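Glutaryl-CoA dehydrogenase (Mycobacterium smegmatis, PDB 3SF6) belongs to the acyl-CoA dehydrogenase family of flavoproteins and forms a four-chain assembly that holds dihydroflavine-adenine dinucleotide between its subunits. Local coordinates at residues G268-A273 with K313-A318; A282-R287 with R292-F297; A305-E310 with A350-T355. All coordinates share one frame; numbering follows the deposited sequence.

Interaction 1 of 3, residues G268-A273 with K313-A318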
loop_
_atom_site.group_PDB
_atom_site.type_symbol
_atom_site.label_atom_id
_atom_site.label_comp_id
_atom_site.label_asym_id
_atom_site.label_seq_id
_atom_site.Cartn_x
_atom_site.Cartn_y
_atom_site.Cartn_z
ATOM N N GLY A 268 20.270 11.882 -4.795
ATOM C CA GLY A 268 20.803 11.558 -3.482
ATOM C C GLY A 268 20.015 10.498 -2.746
ATOM O O GLY A 268 20.600 9.524 -2.214
ATOM N N ALA A 269 18.697 10.632 -2.733
ATOM C CA ALA A 269 17.886 9.686 -1.977
ATOM C C ALA A 269 18.108 8.249 -2.461
ATOM O O ALA A 269 18.050 7.274 -1.670
ATOM C CB ALA A 269 16.404 10.070 -2.051
ATOM N N LEU A 270 18.359 8.097 -3.756
ATOM C CA LEU A 270 18.612 6.773 -4.351
ATOM C C LEU A 270 19.887 6.135 -3.838
ATOM O O LEU A 270 20.010 4.915 -3.878
ATOM C CB LEU A 270 18.687 6.811 -5.871
ATOM C CG LEU A 270 17.435 7.352 -6.593
ATOM C CD1 LEU A 270 17.750 7.530 -8.055
ATOM C CD2 LEU A 270 16.216 6.461 -6.377
ATOM N N GLY A 271 20.865 6.943 -3.403
ATOM C CA GLY A 271 22.101 6.411 -2.824
ATOM C C GLY A 271 21.851 5.737 -1.494
ATOM O O GLY A 271 22.356 4.639 -1.244
ATOM N N ALA A 272 21.061 6.374 -0.629
ATOM C CA ALA A 272 20.656 5.761 0.626
ATOM C C ALA A 272 19.872 4.478 0.318
ATOM O O ALA A 272 20.106 3.412 0.927
ATOM C CB ALA A 272 19.789 6.767 1.481
ATOM N N ALA A 273 18.963 4.551 -0.655
ATOM C CA ALA A 273 18.203 3.338 -1.053
ATOM C C ALA A 273 19.128 2.225 -1.503
ATOM O O ALA A 273 18.978 1.054 -1.086
ATOM C CB ALA A 273 17.182 3.652 -2.167
ATOM N N LYS A 313 13.355 2.080 -11.126
ATOM C CA LYS A 313 12.433 3.089 -11.650
ATOM C C LYS A 313 12.859 4.470 -11.190
ATOM O O LYS A 313 12.777 5.445 -11.953
ATOM C CB LYS A 313 11.008 2.790 -11.155
ATOM C CG LYS A 313 10.391 1.508 -11.731
ATOM C CD LYS A 313 9.255 0.900 -10.857
ATOM C CE LYS A 313 8.172 1.753 -10.666
ATOM N NZ LYS A 313 7.045 1.208 -9.766
ATOM N N GLY A 314 13.268 4.583 -9.925
ATOM C CA GLY A 314 13.711 5.863 -9.386
ATOM C C GLY A 314 14.962 6.390 -10.047
ATOM O O GLY A 314 15.068 7.584 -10.363
ATOM N N PHE A 315 15.916 5.492 -10.314
ATOM C CA PHE A 315 17.123 5.855 -11.039
ATOM C C PHE A 315 16.804 6.293 -12.477
ATOM O O PHE A 315 17.323 7.299 -12.950
ATOM C CB PHE A 315 18.162 4.724 -11.032
ATOM C CG PHE A 315 19.424 5.129 -11.713
ATOM C CD1 PHE A 315 20.343 5.874 -11.019
ATOM C CD2 PHE A 315 19.617 4.918 -13.050
ATOM C CE1 PHE A 315 21.484 6.349 -11.643
ATOM C CE2 PHE A 315 20.745 5.431 -13.683
ATOM C CZ PHE A 315 21.653 6.137 -12.972
ATOM N N LEU A 316 15.962 5.533 -13.191
ATOM C CA LEU A 316 15.615 5.908 -14.571
ATOM C C LEU A 316 14.901 7.280 -14.575
ATOM O O LEU A 316 15.127 8.097 -15.500
ATOM C CB LEU A 316 14.774 4.827 -15.248
ATOM C CG LEU A 316 15.527 3.498 -15.452
ATOM C CD1 LEU A 316 14.538 2.456 -15.994
ATOM C CD2 LEU A 316 16.679 3.653 -16.424
ATOM N N LEU A 317 14.057 7.530 -13.576
ATOM C CA LEU A 317 13.400 8.856 -13.455
ATOM C C LEU A 317 14.415 9.942 -13.215
ATOM O O LEU A 317 14.378 10.995 -13.865
ATOM C CB LEU A 317 12.397 8.830 -12.318
ATOM C CG LEU A 317 11.616 10.100 -12.050
ATOM C CD1 LEU A 317 10.793 10.582 -13.264
ATOM C CD2 LEU A 317 10.639 9.879 -10.861
ATOM N N ALA A 318 15.312 9.718 -12.270
ATOM C CA ALA A 318 16.380 10.700 -11.992
ATOM C C ALA A 318 17.234 11.004 -13.241
ATOM O O ALA A 318 17.481 12.158 -13.578
ATOM C CB ALA A 318 17.305 10.167 -10.846
#

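Interaction 2 of 3, residues A282-R287 with R292-F297. With FDA (dihydroflavine-adenine dinucleotide), chain B.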
loop_
_atom_site.group_PDB
_atom_site.type_symbol
_atom_site.label_atom_id
_atom_site.label_comp_id
_atom_site.label_asym_id
_atom_site.label_seq_id
_atom_site.Cartn_x
_atom_site.Cartn_y
_atom_site.Cartn_z
ATOM N N ALA A 282 22.985 -8.753 0.064
ATOM C CA ALA A 282 24.125 -9.505 0.586
ATOM C C ALA A 282 23.730 -10.374 1.763
ATOM O O ALA A 282 24.109 -11.552 1.849
ATOM C CB ALA A 282 25.266 -8.536 0.965
ATOM N N TYR A 283 22.916 -9.813 2.656
ATOM C CA TYR A 283 22.476 -10.524 3.845
ATOM C C TYR A 283 21.577 -11.691 3.450
ATOM O O TYR A 283 21.654 -12.786 4.013
ATOM C CB TYR A 283 21.698 -9.598 4.780
ATOM C CG TYR A 283 21.580 -10.169 6.191
ATOM C CD1 TYR A 283 22.671 -10.178 7.043
ATOM C CD2 TYR A 283 20.368 -10.675 6.671
ATOM C CE1 TYR A 283 22.569 -10.699 8.332
ATOM C CE2 TYR A 283 20.254 -11.170 7.930
ATOM C CZ TYR A 283 21.350 -11.190 8.767
ATOM O OH TYR A 283 21.236 -11.717 10.060
ATOM N N ALA A 284 20.724 -11.475 2.461
ATOM C CA ALA A 284 19.776 -12.539 2.040
ATOM C C ALA A 284 20.517 -13.737 1.457
ATOM O O ALA A 284 20.027 -14.860 1.494
ATOM C CB ALA A 284 18.748 -12.010 1.003
ATOM N N CYS A 285 21.706 -13.497 0.909
ATOM C CA CYS A 285 22.514 -14.580 0.364
ATOM C C CYS A 285 23.381 -15.259 1.462
ATOM O O CYS A 285 23.634 -16.470 1.384
ATOM C CB CYS A 285 23.320 -14.037 -0.802
ATOM S SG CYS A 285 22.210 -13.565 -2.217
ATOM N N SER A 286 23.769 -14.527 2.496
ATOM C CA SER A 286 24.657 -15.044 3.536
ATOM C C SER A 286 23.921 -15.671 4.716
ATOM O O SER A 286 24.348 -16.724 5.233
ATOM C CB SER A 286 25.640 -13.972 4.046
ATOM O OG SER A 286 24.987 -12.822 4.650
ATOM N N ARG A 287 22.850 -15.036 5.168
ATOM C CA ARG A 287 22.104 -15.525 6.307
ATOM C C ARG A 287 21.221 -16.710 5.946
ATOM O O ARG A 287 20.444 -16.645 4.980
ATOM C CB ARG A 287 21.204 -14.414 6.871
ATOM C CG ARG A 287 20.294 -14.800 8.019
ATOM C CD ARG A 287 21.121 -15.137 9.249
ATOM N NE ARG A 287 20.280 -15.212 10.448
ATOM C CZ ARG A 287 20.796 -15.296 11.676
ATOM N NH1 ARG A 287 22.123 -15.300 11.819
ATOM N NH2 ARG A 287 20.004 -15.333 12.731
ATOM N N ARG A 292 18.168 -22.939 4.693
ATOM C CA ARG A 292 18.496 -22.328 3.421
ATOM C C ARG A 292 18.806 -20.866 3.563
ATOM O O ARG A 292 18.454 -20.281 4.573
ATOM C CB ARG A 292 17.412 -22.504 2.413
ATOM C CG ARG A 292 16.262 -21.727 2.615
ATOM C CD ARG A 292 15.270 -22.029 1.521
ATOM N NE ARG A 292 14.568 -23.277 1.771
ATOM C CZ ARG A 292 13.345 -23.564 1.321
ATOM N NH1 ARG A 292 12.658 -22.675 0.598
ATOM N NH2 ARG A 292 12.792 -24.734 1.626
ATOM N N PRO A 293 19.471 -20.278 2.564
ATOM C CA PRO A 293 19.657 -18.825 2.629
ATOM C C PRO A 293 18.315 -18.167 2.669
ATOM O O PRO A 293 17.400 -18.632 1.977
ATOM C CB PRO A 293 20.365 -18.470 1.340
ATOM C CG PRO A 293 20.862 -19.746 0.785
ATOM C CD PRO A 293 20.028 -20.854 1.328
ATOM N N ILE A 294 18.155 -17.129 3.484
ATOM C CA ILE A 294 16.822 -16.522 3.585
ATOM C C ILE A 294 16.365 -15.931 2.258
ATOM O O ILE A 294 15.169 -15.794 2.007
ATOM C CB ILE A 294 16.700 -15.484 4.718
ATOM C CG1 ILE A 294 17.656 -14.336 4.507
ATOM C CG2 ILE A 294 16.922 -16.182 6.052
ATOM C CD1 ILE A 294 17.492 -13.153 5.529
ATOM N N GLY A 295 17.321 -15.608 1.387
ATOM C CA GLY A 295 16.984 -15.223 0.012
ATOM C C GLY A 295 16.305 -16.317 -0.816
ATOM O O GLY A 295 15.749 -16.022 -1.882
ATOM N N GLY A 296 16.293 -17.559 -0.329
ATOM C CA GLY A 296 15.611 -18.666 -0.978
ATOM C C GLY A 296 14.159 -18.833 -0.592
ATOM O O GLY A 296 13.531 -19.842 -0.995
ATOM N N PHE A 297 13.649 -17.928 0.248
ATOM C CA PHE A 297 12.213 -17.956 0.624
ATOM C C PHE A 297 11.435 -16.946 -0.230
ATOM O O PHE A 297 11.899 -15.819 -0.492
ATOM C CB PHE A 297 11.995 -17.699 2.121
ATOM C CG PHE A 297 12.591 -18.759 2.997
ATOM C CD1 PHE A 297 12.120 -20.054 2.939
ATOM C CD2 PHE A 297 13.660 -18.461 3.795
ATOM C CE1 PHE A 297 12.700 -21.042 3.736
ATOM C CE2 PHE A 297 14.250 -19.462 4.550
ATOM C CZ PHE A 297 13.760 -20.724 4.524
HETATM P PA FDA B . 16.186 -14.507 11.218
HETATM O O1A FDA B . 15.396 -15.646 11.704
HETATM O O2A FDA B . 17.579 -14.678 10.775
HETATM O O5B FDA B . 15.293 -13.936 10.006
HETATM C C5B FDA B . 15.844 -12.940 9.118
HETATM C C4B FDA B . 14.772 -12.489 8.132
HETATM O O4B FDA B . 14.441 -13.645 7.322
HETATM C C3B FDA B . 13.476 -12.041 8.774
HETATM O O3B FDA B . 12.866 -11.015 7.959
HETATM C C2B FDA B . 12.643 -13.316 8.742
HETATM O O2B FDA B . 11.238 -13.033 8.874
HETATM C C1B FDA B . 13.050 -13.956 7.408
HETATM N N9A FDA B . 12.843 -15.411 7.420
HETATM C C8A FDA B . 13.444 -16.311 8.256
HETATM N N7A FDA B . 12.972 -17.541 8.008
HETATM C C5A FDA B . 12.042 -17.415 7.006
HETATM C C6A FDA B . 11.207 -18.298 6.334
HETATM N N6A FDA B . 11.200 -19.626 6.604
HETATM N N1A FDA B . 10.405 -17.798 5.365
HETATM C C2A FDA B . 10.371 -16.493 5.088
HETATM N N3A FDA B . 11.139 -15.619 5.708
HETATM C C4A FDA B . 11.973 -16.062 6.674
HETATM N N1 FDA B . 15.125 -13.438 21.826
HETATM C C2 FDA B . 15.130 -14.108 23.011
HETATM O O2 FDA B . 15.302 -15.351 23.010
HETATM N N3 FDA B . 14.924 -13.433 24.163
HETATM C C4 FDA B . 14.760 -12.105 24.228
HETATM O O4 FDA B . 14.634 -11.498 25.325
HETATM C C4X FDA B . 14.728 -11.396 23.008
HETATM N N5 FDA B . 14.622 -10.049 22.991
HETATM C C5X FDA B . 14.958 -9.343 21.852
HETATM C C6 FDA B . 15.175 -7.971 21.896
HETATM C C7 FDA B . 15.481 -7.235 20.768
HETATM C C7M FDA B . 15.800 -5.740 20.878
HETATM C C8 FDA B . 15.536 -7.901 19.550
HETATM C C8M FDA B . 15.863 -7.073 18.300
HETATM C C9 FDA B . 15.332 -9.261 19.474
HETATM C C9A FDA B . 15.037 -10.002 20.637
HETATM N N10 FDA B . 14.903 -11.394 20.600
HETATM C C10 FDA B . 14.936 -12.096 21.824
HETATM C "C1'" FDA B . 15.327 -12.140 19.408
HETATM C "C2'" FDA B . 14.150 -12.207 18.424
HETATM O "O2'" FDA B . 13.180 -13.188 18.853
HETATM C "C3'" FDA B . 14.691 -12.588 17.055
HETATM O "O3'" FDA B . 15.348 -11.437 16.527
HETATM C "C4'" FDA B . 13.594 -13.009 16.074
HETATM O "O4'" FDA B . 13.070 -14.305 16.426
HETATM C "C5'" FDA B . 14.081 -13.038 14.625
HETATM O "O5'" FDA B . 15.234 -13.882 14.534
HETATM P P FDA B . 16.522 -13.320 13.782
HETATM O O1P FDA B . 16.750 -11.927 14.194
HETATM O O2P FDA B . 17.613 -14.304 13.963
HETATM O O3P FDA B . 16.100 -13.257 12.229
#

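Interaction 3 of 3, residues A305-E310 with A350-T355. With FDA (dihydroflavine-adenine dinucleotide), chain B.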
loop_
_atom_site.group_PDB
_atom_site.type_symbol
_atom_site.label_atom_id
_atom_site.label_comp_id
_atom_site.label_asym_id
_atom_site.label_seq_id
_atom_site.Cartn_x
_atom_site.Cartn_y
_atom_site.Cartn_z
ATOM N N ALA A 305 12.701 -8.127 -4.950
ATOM C CA ALA A 305 12.172 -7.714 -6.262
ATOM C C ALA A 305 11.528 -6.333 -6.198
ATOM O O ALA A 305 11.773 -5.457 -7.057
ATOM C CB ALA A 305 11.174 -8.759 -6.820
ATOM N N ASP A 306 10.665 -6.121 -5.192
ATOM C CA ASP A 306 9.979 -4.842 -5.049
ATOM C C ASP A 306 10.957 -3.679 -4.829
ATOM O O ASP A 306 10.801 -2.602 -5.449
ATOM C CB ASP A 306 8.966 -4.902 -3.911
ATOM C CG ASP A 306 7.751 -5.794 -4.197
ATOM O OD1 ASP A 306 7.504 -6.200 -5.358
ATOM O OD2 ASP A 306 6.972 -5.999 -3.218
ATOM N N MET A 307 11.923 -3.867 -3.945
ATOM C CA MET A 307 12.923 -2.846 -3.696
ATOM C C MET A 307 13.741 -2.551 -4.939
ATOM O O MET A 307 14.014 -1.387 -5.236
ATOM C CB MET A 307 13.828 -3.215 -2.529
ATOM C CG MET A 307 13.152 -3.251 -1.190
ATOM S SD MET A 307 14.314 -3.504 0.192
ATOM C CE MET A 307 14.816 -5.199 -0.083
ATOM N N THR A 308 14.155 -3.592 -5.653
ATOM C CA THR A 308 14.977 -3.406 -6.845
ATOM C C THR A 308 14.190 -2.637 -7.919
ATOM O O THR A 308 14.729 -1.750 -8.591
ATOM C CB THR A 308 15.421 -4.750 -7.386
ATOM O OG1 THR A 308 16.280 -5.380 -6.424
ATOM C CG2 THR A 308 16.209 -4.625 -8.719
ATOM N N LEU A 309 12.907 -2.958 -8.024
ATOM C CA LEU A 309 12.039 -2.232 -8.966
ATOM C C LEU A 309 11.982 -0.762 -8.626
ATOM O O LEU A 309 12.069 0.086 -9.517
ATOM C CB LEU A 309 10.620 -2.828 -9.022
ATOM C CG LEU A 309 10.321 -3.846 -10.096
ATOM C CD1 LEU A 309 8.878 -4.324 -9.868
ATOM C CD2 LEU A 309 10.504 -3.244 -11.484
ATOM N N GLU A 310 11.763 -0.412 -7.366
ATOM C CA GLU A 310 11.588 1.010 -7.050
ATOM C C GLU A 310 12.915 1.737 -7.150
ATOM O O GLU A 310 12.946 2.911 -7.563
ATOM C CB GLU A 310 10.901 1.255 -5.714
ATOM C CG GLU A 310 9.456 0.745 -5.658
ATOM C CD GLU A 310 8.568 1.274 -6.761
ATOM O OE1 GLU A 310 8.695 2.441 -7.165
ATOM O OE2 GLU A 310 7.724 0.506 -7.277
ATOM N N ALA A 350 14.526 1.463 2.640
ATOM C CA ALA A 350 15.278 1.339 3.882
ATOM C C ALA A 350 14.537 0.553 4.947
ATOM O O ALA A 350 15.110 -0.336 5.605
ATOM C CB ALA A 350 15.656 2.748 4.427
ATOM N N ARG A 351 13.254 0.876 5.113
ATOM C CA ARG A 351 12.397 0.187 6.084
ATOM C C ARG A 351 12.277 -1.296 5.780
ATOM O O ARG A 351 12.409 -2.150 6.673
ATOM C CB ARG A 351 11.042 0.850 6.108
ATOM C CG ARG A 351 11.095 2.233 6.720
ATOM C CD ARG A 351 9.898 3.119 6.399
ATOM N NE ARG A 351 9.937 4.381 7.170
ATOM C CZ ARG A 351 9.080 5.384 7.017
ATOM N NH1 ARG A 351 8.105 5.289 6.156
ATOM N NH2 ARG A 351 9.212 6.481 7.738
ATOM N N THR A 352 12.061 -1.629 4.505
ATOM C CA THR A 352 11.890 -3.031 4.097
ATOM C C THR A 352 13.200 -3.788 4.288
ATOM O O THR A 352 13.223 -4.930 4.752
ATOM C CB THR A 352 11.377 -3.121 2.677
ATOM O OG1 THR A 352 10.063 -2.515 2.645
ATOM C CG2 THR A 352 11.258 -4.578 2.252
ATOM N N ALA A 353 14.296 -3.144 3.919
ATOM C CA ALA A 353 15.611 -3.763 4.054
ATOM C C ALA A 353 15.886 -4.114 5.517
ATOM O O ALA A 353 16.414 -5.167 5.843
ATOM C CB ALA A 353 16.692 -2.773 3.542
ATOM N N ARG A 354 15.525 -3.215 6.425
ATOM C CA ARG A 354 15.778 -3.464 7.849
ATOM C C ARG A 354 15.076 -4.778 8.284
ATOM O O ARG A 354 15.631 -5.596 9.044
ATOM C CB ARG A 354 15.289 -2.291 8.675
ATOM C CG ARG A 354 15.977 -2.106 10.031
ATOM C CD ARG A 354 15.727 -3.186 11.043
ATOM N NE ARG A 354 14.309 -3.359 11.302
ATOM C CZ ARG A 354 13.738 -4.420 11.865
ATOM N NH1 ARG A 354 12.415 -4.412 12.028
ATOM N NH2 ARG A 354 14.440 -5.491 12.241
ATOM N N THR A 355 13.881 -5.027 7.770
ATOM C CA THR A 355 13.147 -6.239 8.162
ATOM C C THR A 355 13.863 -7.528 7.740
ATOM O O THR A 355 13.785 -8.547 8.427
ATOM C CB THR A 355 11.688 -6.250 7.672
ATOM O OG1 THR A 355 11.639 -6.447 6.244
ATOM C CG2 THR A 355 10.940 -4.971 8.042
HETATM P PA FDA B . 16.186 -14.507 11.218
HETATM O O1A FDA B . 15.396 -15.646 11.704
HETATM O O2A FDA B . 17.579 -14.678 10.775
HETATM O O5B FDA B . 15.293 -13.936 10.006
HETATM C C5B FDA B . 15.844 -12.940 9.118
HETATM C C4B FDA B . 14.772 -12.489 8.132
HETATM O O4B FDA B . 14.441 -13.645 7.322
HETATM C C3B FDA B . 13.476 -12.041 8.774
HETATM O O3B FDA B . 12.866 -11.015 7.959
HETATM C C2B FDA B . 12.643 -13.316 8.742
HETATM O O2B FDA B . 11.238 -13.033 8.874
HETATM C C1B FDA B . 13.050 -13.956 7.408
HETATM N N9A FDA B . 12.843 -15.411 7.420
HETATM C C8A FDA B . 13.444 -16.311 8.256
HETATM N N7A FDA B . 12.972 -17.541 8.008
HETATM C C5A FDA B . 12.042 -17.415 7.006
HETATM C C6A FDA B . 11.207 -18.298 6.334
HETATM N N6A FDA B . 11.200 -19.626 6.604
HETATM N N1A FDA B . 10.405 -17.798 5.365
HETATM C C2A FDA B . 10.371 -16.493 5.088
HETATM N N3A FDA B . 11.139 -15.619 5.708
HETATM C C4A FDA B . 11.973 -16.062 6.674
HETATM N N1 FDA B . 15.125 -13.438 21.826
HETATM C C2 FDA B . 15.130 -14.108 23.011
HETATM O O2 FDA B . 15.302 -15.351 23.010
HETATM N N3 FDA B . 14.924 -13.433 24.163
HETATM C C4 FDA B . 14.760 -12.105 24.228
HETATM O O4 FDA B . 14.634 -11.498 25.325
HETATM C C4X FDA B . 14.728 -11.396 23.008
HETATM N N5 FDA B . 14.622 -10.049 22.991
HETATM C C5X FDA B . 14.958 -9.343 21.852
HETATM C C6 FDA B . 15.175 -7.971 21.896
HETATM C C7 FDA B . 15.481 -7.235 20.768
HETATM C C7M FDA B . 15.800 -5.740 20.878
HETATM C C8 FDA B . 15.536 -7.901 19.550
HETATM C C8M FDA B . 15.863 -7.073 18.300
HETATM C C9 FDA B . 15.332 -9.261 19.474
HETATM C C9A FDA B . 15.037 -10.002 20.637
HETATM N N10 FDA B . 14.903 -11.394 20.600
HETATM C C10 FDA B . 14.936 -12.096 21.824
HETATM C "C1'" FDA B . 15.327 -12.140 19.408
HETATM C "C2'" FDA B . 14.150 -12.207 18.424
HETATM O "O2'" FDA B . 13.180 -13.188 18.853
HETATM C "C3'" FDA B . 14.691 -12.588 17.055
HETATM O "O3'" FDA B . 15.348 -11.437 16.527
HETATM C "C4'" FDA B . 13.594 -13.009 16.074
HETATM O "O4'" FDA B . 13.070 -14.305 16.426
HETATM C "C5'" FDA B . 14.081 -13.038 14.625
HETATM O "O5'" FDA B . 15.234 -13.882 14.534
HETATM P P FDA B . 16.522 -13.320 13.782
HETATM O O1P FDA B . 16.750 -11.927 14.194
HETATM O O2P FDA B . 17.613 -14.304 13.963
HETATM O O3P FDA B . 16.100 -13.257 12.229
#

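Interaction 1 of 3, residues G268-A273 with K313-A318
The Phe315 ring is approached obliquely by methyl CD1 of Leu270, which lies 4.3 Å from Phe315 CD1; Leu96 and Leu99 of helix 91-104 also touch this side chain, and a 1,2-ethanediol, probably from the crystallisation liquor, sits about 4 Å from it. With CG anti to the backbone N (chi1 -177°), the ring swings out along the flank of its helix and leaves Phe315 CA facing the leucine. Leu270 therefore packs on main-chain atoms as well as on side chains. Its CD1 comes to 3.5 Å from Phe315 CA, touches the carbonyl oxygen Gly314 O from the side, and reaches the methyl of Ala318 one turn further on, 3.9 Å from Ala318 CB. The second branch, CD2, lies over the bare backbone of Gly314, 4.0 Å from Gly314 CA, where the lack of a side chain leaves room for it.

The two segments belong to helices 252-286 and 298-327 of the mainly helical C-terminal domain of the acyl-CoA dehydrogenase fold. Their local axes run nearly antiparallel, at 158°, and approach to 10.1 Å, with Leu270 and Phe315 as the facing pair at 6.9 Å between Leu270 CA and Phe315 CA. Because no hydrogen bond crosses, the interface rests on apolar packing around one leucine. The buried oxygen Gly314 O is satisfied within the protein: it accepts the helical bond from Ala318 N, at 2.9 Å from that nitrogen, and a second bond from Asn342 ND2 of helix 332-357. Asn342 also touches Leu270 and Ala318. Away from the leucine, the Lys313 side chain leads off to salt bridges from NZ to Glu310 of its own chain and to Glu310 of the second subunit.

Interaction 2 of 3, residues A282-R287 with R292-F297
A short beta-hairpin, strands 288-289 and 292-293, turns the chain between helix 252-286 and helix 298-327, and the last turn of helix 252-286 meets the residues that follow the turn, beside the bound dihydroflavine-adenine dinucleotide (FDA). Two backbone bonds fasten them. Ile294 N gives a nearly straight one (163° at the hydrogen) to Arg287 O, 2.8 Å away and in the carbonyl plane. Gly295 N reaches Ala284 O over 2.8 Å, tilted out of that carbonyl's plane, while Pro293 CB packs against the same oxygen.

The Ile294 side chain lies between the helix end and FDA: CD1 is 4.0 Å from Tyr283 CD2 and 3.6 Å from the ribose oxygen FDA O4B. Arg287 CB lies over one face of the Tyr283 ring, toward its rim. The arginine chain bends at chi2 (67°), turning its guanidinium edge to the diphosphate, with NE 2.8 Å from FDA O2A and weak bonds from NH2 to FDA O2A and FDA O2P; NH1 turns to Pro153 O of the third subunit. Phe297, at the N-cap position of the next helix, has Arg292 CD over one face and the adenine over the other, with FDA N6A above the ring centre and FDA N1A 3.4 Å from Phe297 CG.

Interaction 3 of 3, residues A305-E310 with A350-T355
Thr352 O is gripped twice from one turn further along its own helix: Thr355 OG1 lies 2.7 Å away, in the carbonyl plane and on a lone pair of Thr352 O, and Thr355 N adds a weak backbone bond. The same Thr355 OG1 is also hydrogen-bonded to Lys303 NZ, so the hydroxyl links helix 332-357 to helix 298-327, outside the segment 305-310. The backbone oxygen Thr355 O accepts a bond from the ribose hydroxyl O3B of dihydroflavine-adenine dinucleotide, 2.7 Å away.

Across the contact no hydrogen bond forms, and a single side chain, Met307, spans the space between the helices. Its CG stands anti to its own carbonyl carbon (chi1 -67°) and the next bond is extended (chi2 -173°), which carries SD to the backbone of the other helix; the bend at chi3 then turns CE aside. There SD touches Thr352 CG2 at 3.8 Å and lies 3.7 Å from Ala353 N, with Ala353 CB a little further off. Thr352 offers its methyl here because CG2 is anti to the backbone N; its hydroxyl OG1 is occupied by Glu348 O one turn back. The threonine is thus apolar toward the methionine and polar toward its own helix.

The contact joins helix 298-327 to helix 332-357 within the C-terminal helical domain. Helix 252-286 closes in on both, Leu277 touching Met307 and Cys276 touching Ala353. Helix 368-380 packs on the second of them through Val368, while the second subunit covers another side of helix 298-327, where Asp306 forms a salt bridge with its Arg344.

Overall arrangement
Following the chain, helix 252-286 supplies 268-273 and then 282-287. The latter closes first, on 292-297, which begins with the second strand of the hairpin, so interaction 2 is a tight loop nested inside the larger one that interaction 1 closes. Helix 298-327 opens interaction 3 at 305-310 before its 313-318 completes interaction 1; interaction 3 closes only at 350-355 on helix 332-357, and the two long loops therefore cross. Interactions 1 and 3, their centres 13 Å apart, tie helix 298-327 to helix 252-286 and to helix 332-357 within the C-terminal domain. Interactions 2 and 3 both reach the same dihydroflavine-adenine dinucleotide, with centres 14 Å apart.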